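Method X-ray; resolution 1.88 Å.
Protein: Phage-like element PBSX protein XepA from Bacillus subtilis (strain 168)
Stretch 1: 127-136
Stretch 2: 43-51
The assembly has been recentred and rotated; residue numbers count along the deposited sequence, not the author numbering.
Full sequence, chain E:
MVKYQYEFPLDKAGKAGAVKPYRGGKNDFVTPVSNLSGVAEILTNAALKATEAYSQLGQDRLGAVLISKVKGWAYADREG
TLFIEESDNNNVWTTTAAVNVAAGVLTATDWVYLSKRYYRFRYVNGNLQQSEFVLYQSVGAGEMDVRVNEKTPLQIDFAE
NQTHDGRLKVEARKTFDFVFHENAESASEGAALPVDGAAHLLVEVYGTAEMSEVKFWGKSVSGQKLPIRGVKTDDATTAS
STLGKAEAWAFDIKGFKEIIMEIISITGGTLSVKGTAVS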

ATOM      1  N   ASN E 127      41.749  18.312 -11.701  1.00 50.08           N
ATOM      2  CA  ASN E 127      43.105  18.613 -12.155  1.00 59.90           C
ATOM      3  C   ASN E 127      43.187  19.799 -13.129  1.00 55.98           C
ATOM      4  O   ASN E 127      44.276  20.126 -13.585  1.00 66.47           O
ATOM      5  CB  ASN E 127      43.797  17.361 -12.705  1.00 54.03           C
ATOM      6  CG  ASN E 127      43.111  16.779 -13.925  1.00 66.51           C
ATOM      7  OD1 ASN E 127      42.402  17.467 -14.660  1.00 78.61           O
ATOM      8  ND2 ASN E 127      43.312  15.495 -14.154  1.00 66.50           N
ATOM      9  N   LEU E 128      42.065  20.468 -13.431  1.00 56.47           N
ATOM     10  CA  LEU E 128      42.117  21.630 -14.311  1.00 51.00           C
ATOM     11  C   LEU E 128      41.479  22.843 -13.634  1.00 55.40           C
ATOM     12  O   LEU E 128      40.411  22.734 -13.039  1.00 55.79           O
ATOM     13  CB  LEU E 128      41.443  21.316 -15.651  1.00 49.47           C
ATOM     14  CG  LEU E 128      42.242  20.435 -16.613  1.00 55.39           C
ATOM     15  CD1 LEU E 128      41.371  19.988 -17.794  1.00 48.01           C
ATOM     16  CD2 LEU E 128      43.515  21.141 -17.100  1.00 52.14           C
ATOM     17  N   GLN E 129      42.140  23.999 -13.748  1.00 51.41           N
ATOM     18  CA  GLN E 129      41.664  25.247 -13.176  1.00 58.56           C
ATOM     19  C   GLN E 129      40.296  25.601 -13.757  1.00 56.28           C
ATOM     20  O   GLN E 129      40.084  25.474 -14.954  1.00 54.77           O
ATOM     21  CB  GLN E 129      42.679  26.358 -13.455  1.00 58.94           C
ATOM     22  CG  GLN E 129      42.166  27.749 -13.132  1.00 62.53           C
ATOM     23  CD  GLN E 129      43.305  28.709 -12.886  1.00 73.81           C
ATOM     24  OE1 GLN E 129      44.364  28.348 -12.378  1.00 78.75           O
ATOM     25  NE2 GLN E 129      43.103  29.952 -13.268  1.00 72.07           N
ATOM     26  N   GLN E 130      39.369  26.060 -12.904  1.00 52.99           N
ATOM     27  CA  GLN E 130      38.058  26.468 -13.381  1.00 53.68           C
ATOM     28  C   GLN E 130      38.157  27.871 -13.972  1.00 51.65           C
ATOM     29  O   GLN E 130      38.934  28.692 -13.500  1.00 55.60           O
ATOM     30  CB  GLN E 130      37.052  26.542 -12.225  1.00 49.40           C
ATOM     31  CG  GLN E 130      36.769  25.231 -11.512  1.00 41.56           C
ATOM     32  CD  GLN E 130      35.988  25.485 -10.241  1.00 40.17           C
ATOM     33  OE1 GLN E 130      36.039  26.566  -9.661  1.00 40.92           O
ATOM     34  NE2 GLN E 130      35.237  24.493  -9.792  1.00 42.32           N
ATOM     35  N   SER E 131      37.300  28.166 -14.948  1.00 51.76           N
ATOM     36  CA  SER E 131      37.086  29.553 -15.336  1.00 56.15           C
ATOM     37  C   SER E 131      35.695  30.024 -14.906  1.00 52.92           C
ATOM     38  O   SER E 131      35.461  31.219 -14.814  1.00 48.45           O
ATOM     39  CB  SER E 131      37.349  29.770 -16.811  1.00 55.09           C
ATOM     40  N   GLU E 132      34.793  29.083 -14.588  1.00 50.97           N
ATOM     41  CA  GLU E 132      33.441  29.421 -14.160  1.00 48.61           C
ATOM     42  C   GLU E 132      32.975  28.417 -13.105  1.00 45.65           C
ATOM     43  O   GLU E 132      33.145  27.206 -13.296  1.00 40.83           O
ATOM     44  CB  GLU E 132      32.533  29.389 -15.391  1.00 48.24           C
ATOM     45  CG  GLU E 132      31.166  29.994 -15.178  1.00 60.59           C
ATOM     46  CD  GLU E 132      30.167  29.584 -16.247  1.00 56.97           C
ATOM     47  OE1 GLU E 132      30.601  29.071 -17.305  1.00 54.55           O
ATOM     48  OE2 GLU E 132      28.964  29.772 -16.011  1.00 64.25           O
ATOM     49  N   PHE E 133      32.396  28.928 -12.001  1.00 39.98           N
ATOM     50  CA  PHE E 133      31.939  28.078 -10.904  1.00 39.45           C
ATOM     51  C   PHE E 133      30.854  28.779 -10.086  1.00 41.43           C
ATOM     52  O   PHE E 133      31.036  29.919  -9.688  1.00 38.80           O
ATOM     53  CB  PHE E 133      33.118  27.754  -9.981  1.00 35.89           C
ATOM     54  CG  PHE E 133      32.845  26.906  -8.757  1.00 36.08           C
ATOM     55  CD1 PHE E 133      32.021  25.783  -8.816  1.00 36.15           C
ATOM     56  CD2 PHE E 133      33.452  27.215  -7.543  1.00 36.31           C
ATOM     57  CE1 PHE E 133      31.803  25.014  -7.677  1.00 33.58           C
ATOM     58  CE2 PHE E 133      33.230  26.441  -6.412  1.00 36.34           C
ATOM     59  CZ  PHE E 133      32.411  25.337  -6.482  1.00 35.05           C
ATOM     60  N   VAL E 134      29.735  28.084  -9.820  1.00 40.22           N
ATOM     61  CA  VAL E 134      28.737  28.531  -8.847  1.00 33.85           C
ATOM     62  C   VAL E 134      28.321  27.329  -8.005  1.00 34.99           C
ATOM     63  O   VAL E 134      28.222  26.204  -8.515  1.00 33.67           O
ATOM     64  CB  VAL E 134      27.489  29.183  -9.476  1.00 38.72           C
ATOM     65  CG1 VAL E 134      27.783  30.511 -10.156  1.00 40.88           C
ATOM     66  CG2 VAL E 134      26.766  28.244 -10.436  1.00 33.25           C
ATOM     67  N   LEU E 135      28.061  27.594  -6.721  1.00 31.75           N
ATOM     68  CA  LEU E 135      27.626  26.571  -5.786  1.00 34.73           C
ATOM     69  C   LEU E 135      26.458  27.122  -4.976  1.00 34.66           C
ATOM     70  O   LEU E 135      26.604  28.153  -4.330  1.00 34.73           O
ATOM     71  CB  LEU E 135      28.818  26.219  -4.890  1.00 33.65           C
ATOM     72  CG  LEU E 135      28.568  25.125  -3.849  1.00 34.02           C
ATOM     73  CD1 LEU E 135      28.076  23.830  -4.489  1.00 34.18           C
ATOM     74  CD2 LEU E 135      29.851  24.871  -3.056  1.00 31.46           C
ATOM     75  N   TYR E 136      25.299  26.442  -5.041  1.00 34.83           N
ATOM     76  CA  TYR E 136      24.065  26.869  -4.378  1.00 31.42           C
ATOM     77  C   TYR E 136      23.675  25.877  -3.290  1.00 32.54           C
ATOM     78  O   TYR E 136      23.865  24.664  -3.447  1.00 30.53           O
ATOM     79  CB  TYR E 136      22.902  26.971  -5.383  1.00 30.09           C
ATOM     80  CG  TYR E 136      22.917  28.245  -6.194  1.00 29.89           C
ATOM     81  CD1 TYR E 136      23.750  28.390  -7.301  1.00 31.55           C
ATOM     82  CD2 TYR E 136      22.147  29.333  -5.819  1.00 28.44           C
ATOM     83  CE1 TYR E 136      23.773  29.565  -8.043  1.00 29.30           C
ATOM     84  CE2 TYR E 136      22.149  30.519  -6.548  1.00 30.33           C
ATOM     85  CZ  TYR E 136      22.983  30.636  -7.645  1.00 29.62           C
ATOM     86  OH  TYR E 136      22.973  31.800  -8.350  1.00 34.43           O
TER
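Stretch 2 43-51: LTNAALKAT

Stretch 2 runs antiparallel to stretch 1, with contacts from Leu43 beside Leu135 to Ala50 beside Asn127. Thr44 also lies beside Leu135, at the strand end of stretch 1. Both segments are extended for most of their course. Residues 133-136 form a strand. Stretch 2 is weakly bonded strand at about 43-44 and otherwise loop or turn. The closest CA pairs that mark the register are Gln129 with Lys49, 4.3 Å between their CA atoms, and Val134 with Asn45, at 4.5 Å between theirs. The two stretches bury 711 Å² between them.

Backbone hydrogen bonds hold both halves of the contact. At the strand end, Leu43 N donates to Leu135 O at 2.7 Å, and Leu135 N donates to Thr44 O at 3.2 Å. The second bond is longer and more bent, so the pairing here is loose. In the loop half, Gln130 N donates to Leu48 O at 2.9 Å. The side chain of Gln130 completes this pair: its OE1 accepts from Leu48 N at 2.8 Å. Gln130 therefore engages both backbone polar groups of Leu48.

Between these two sets of bonds the backbones meet through CA-H...O contacts. Asn45 CA lies 3.0 Å from Phe133 O, and Val134 CA lies 3.5 Å from Thr44 O. Asn45 O and Phe133 O are 3.3 Å apart; both are acceptors, so no hydrogen bond joins them. Water 1 bridges here instead, donating to Asn45 O at 2.8 Å and accepting from Phe133 N at 2.6 Å. Water 2 makes a second bridge, accepting from Ala50 N at 3.0 Å and donating to Gln129 OE1 at 2.6 Å.

Apolar packing centres on Phe133, whose CA-to-CB bond points toward stretch 2. Its CE2 lies 3.7 Å from Thr44 CG2 and 3.9 Å from Leu48 CD1. Ala46 O approaches the ring edge, 3.5 Å from Phe133 CD2. Leu135 and Thr44 have side chains on the same face of the sheet, with Leu135 CB 4.0 Å from Thr44 CG2. Leu135 CD2 also reaches Leu43 CD1 at 4.3 Å. Small side chains fit closely against the loop: Ala47 CB is 3.5 Å from Gln130 O, and Ala50 CB is 3.4 Å from Asn127 O.

Within stretch 2, Ala46 N donates to Thr44 OG1 at 3.2 Å. This bond spans Asn45, where the chain leaves the extended form.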

ATOM      1  N   LEU E  43      26.752  30.081  -2.393  1.00 32.44           N
ATOM      2  CA  LEU E  43      27.805  29.996  -1.397  1.00 38.82           C
ATOM      3  C   LEU E  43      29.090  30.652  -1.906  1.00 41.42           C
ATOM      4  O   LEU E  43      29.819  31.256  -1.120  1.00 42.72           O
ATOM      5  CB  LEU E  43      28.099  28.529  -1.072  1.00 35.84           C
ATOM      6  CG  LEU E  43      26.992  27.731  -0.392  1.00 33.18           C
ATOM      7  CD1 LEU E  43      27.572  26.456   0.172  1.00 30.30           C
ATOM      8  CD2 LEU E  43      26.321  28.533   0.723  1.00 32.69           C
ATOM      9  N   THR E  44      29.385  30.469  -3.202  1.00 36.79           N
ATOM     10  CA  THR E  44      30.602  30.993  -3.803  1.00 39.23           C
ATOM     11  C   THR E  44      30.422  31.020  -5.315  1.00 37.89           C
ATOM     12  O   THR E  44      29.701  30.184  -5.873  1.00 40.09           O
ATOM     13  CB  THR E  44      31.824  30.131  -3.414  1.00 40.59           C
ATOM     14  OG1 THR E  44      32.993  30.718  -3.995  1.00 45.30           O
ATOM     15  CG2 THR E  44      31.730  28.691  -3.877  1.00 36.93           C
ATOM     16  N   ASN E  45      31.085  31.971  -5.974  1.00 34.77           N
ATOM     17  CA  ASN E  45      31.283  31.893  -7.413  1.00 40.99           C
ATOM     18  C   ASN E  45      32.754  32.125  -7.789  1.00 42.41           C
ATOM     19  O   ASN E  45      33.048  32.458  -8.932  1.00 51.11           O
ATOM     20  CB  ASN E  45      30.356  32.832  -8.180  1.00 46.31           C
ATOM     21  CG  ASN E  45      30.655  34.294  -7.908  1.00 50.71           C
ATOM     22  OD1 ASN E  45      31.513  34.623  -7.096  1.00 49.20           O
ATOM     23  ND2 ASN E  45      29.972  35.181  -8.600  1.00 51.09           N
ATOM     24  N   ALA E  46      33.662  31.916  -6.838  1.00 43.01           N
ATOM     25  CA  ALA E  46      35.085  32.136  -7.066  1.00 42.93           C
ATOM     26  C   ALA E  46      35.714  30.897  -7.703  1.00 41.67           C
ATOM     27  O   ALA E  46      35.723  29.827  -7.088  1.00 45.62           O
ATOM     28  CB  ALA E  46      35.759  32.500  -5.756  1.00 41.08           C
ATOM     29  N   ALA E  47      36.253  31.065  -8.919  1.00 43.44           N
ATOM     30  CA  ALA E  47      36.891  29.990  -9.678  1.00 43.18           C
ATOM     31  C   ALA E  47      38.095  29.431  -8.913  1.00 42.45           C
ATOM     32  O   ALA E  47      38.853  30.191  -8.342  1.00 41.74           O
ATOM     33  CB  ALA E  47      37.284  30.506 -11.043  1.00 38.95           C
ATOM     34  N   LEU E  48      38.242  28.104  -8.885  1.00 42.71           N
ATOM     35  CA  LEU E  48      39.270  27.426  -8.107  1.00 48.73           C
ATOM     36  C   LEU E  48      40.418  27.017  -9.031  1.00 51.00           C
ATOM     37  O   LEU E  48      40.188  26.671 -10.188  1.00 48.55           O
ATOM     38  CB  LEU E  48      38.663  26.177  -7.454  1.00 43.78           C
ATOM     39  CG  LEU E  48      37.601  26.414  -6.374  1.00 44.48           C
ATOM     40  CD1 LEU E  48      36.865  25.117  -6.054  1.00 38.66           C
ATOM     41  CD2 LEU E  48      38.215  26.997  -5.105  1.00 40.42           C
ATOM     42  N   LYS E  49      41.644  27.010  -8.492  1.00 50.11           N
ATOM     43  CA  LYS E  49      42.790  26.469  -9.209  1.00 50.63           C
ATOM     44  C   LYS E  49      42.660  24.950  -9.231  1.00 49.79           C
ATOM     45  O   LYS E  49      41.845  24.390  -8.491  1.00 47.88           O
ATOM     46  CB  LYS E  49      44.101  26.907  -8.551  1.00 51.37           C
ATOM     47  CG  LYS E  49      44.308  28.413  -8.459  1.00 57.06           C
ATOM     48  CD  LYS E  49      44.143  28.958  -7.075  1.00 67.95           C
ATOM     49  CE  LYS E  49      45.445  28.965  -6.313  1.00 74.08           C
ATOM     50  NZ  LYS E  49      46.486  29.641  -7.120  1.00 71.84           N
ATOM     51  N   ALA E  50      43.465  24.288 -10.072  1.00 47.99           N
ATOM     52  CA  ALA E  50      43.513  22.833 -10.074  1.00 51.80           C
ATOM     53  C   ALA E  50      43.773  22.338  -8.659  1.00 51.47           C
ATOM     54  O   ALA E  50      44.666  22.859  -7.985  1.00 64.61           O
ATOM     55  CB  ALA E  50      44.581  22.341 -11.026  1.00 55.64           C
ATOM     56  N   THR E  51      42.973  21.354  -8.213  1.00 51.42           N
ATOM     57  CA  THR E  51      43.128  20.678  -6.923  1.00 46.06           C
ATOM     58  C   THR E  51      42.656  21.545  -5.749  1.00 43.18           C
ATOM     59  O   THR E  51      42.580  21.024  -4.643  1.00 47.68           O
ATOM     60  CB  THR E  51      44.624  20.316  -6.740  1.00 51.07           C
ATOM     61  OG1 THR E  51      45.039  19.166  -7.481  1.00 57.41           O
ATOM     62  CG2 THR E  51      45.198  20.392  -5.343  1.00 50.10           C
TER
HETATM   63  O   HOH W   1      32.783  31.459 -11.550  1.00 49.69           O
HETATM   64  O   HOH W   2      45.382  26.148 -11.446  1.00 54.34           O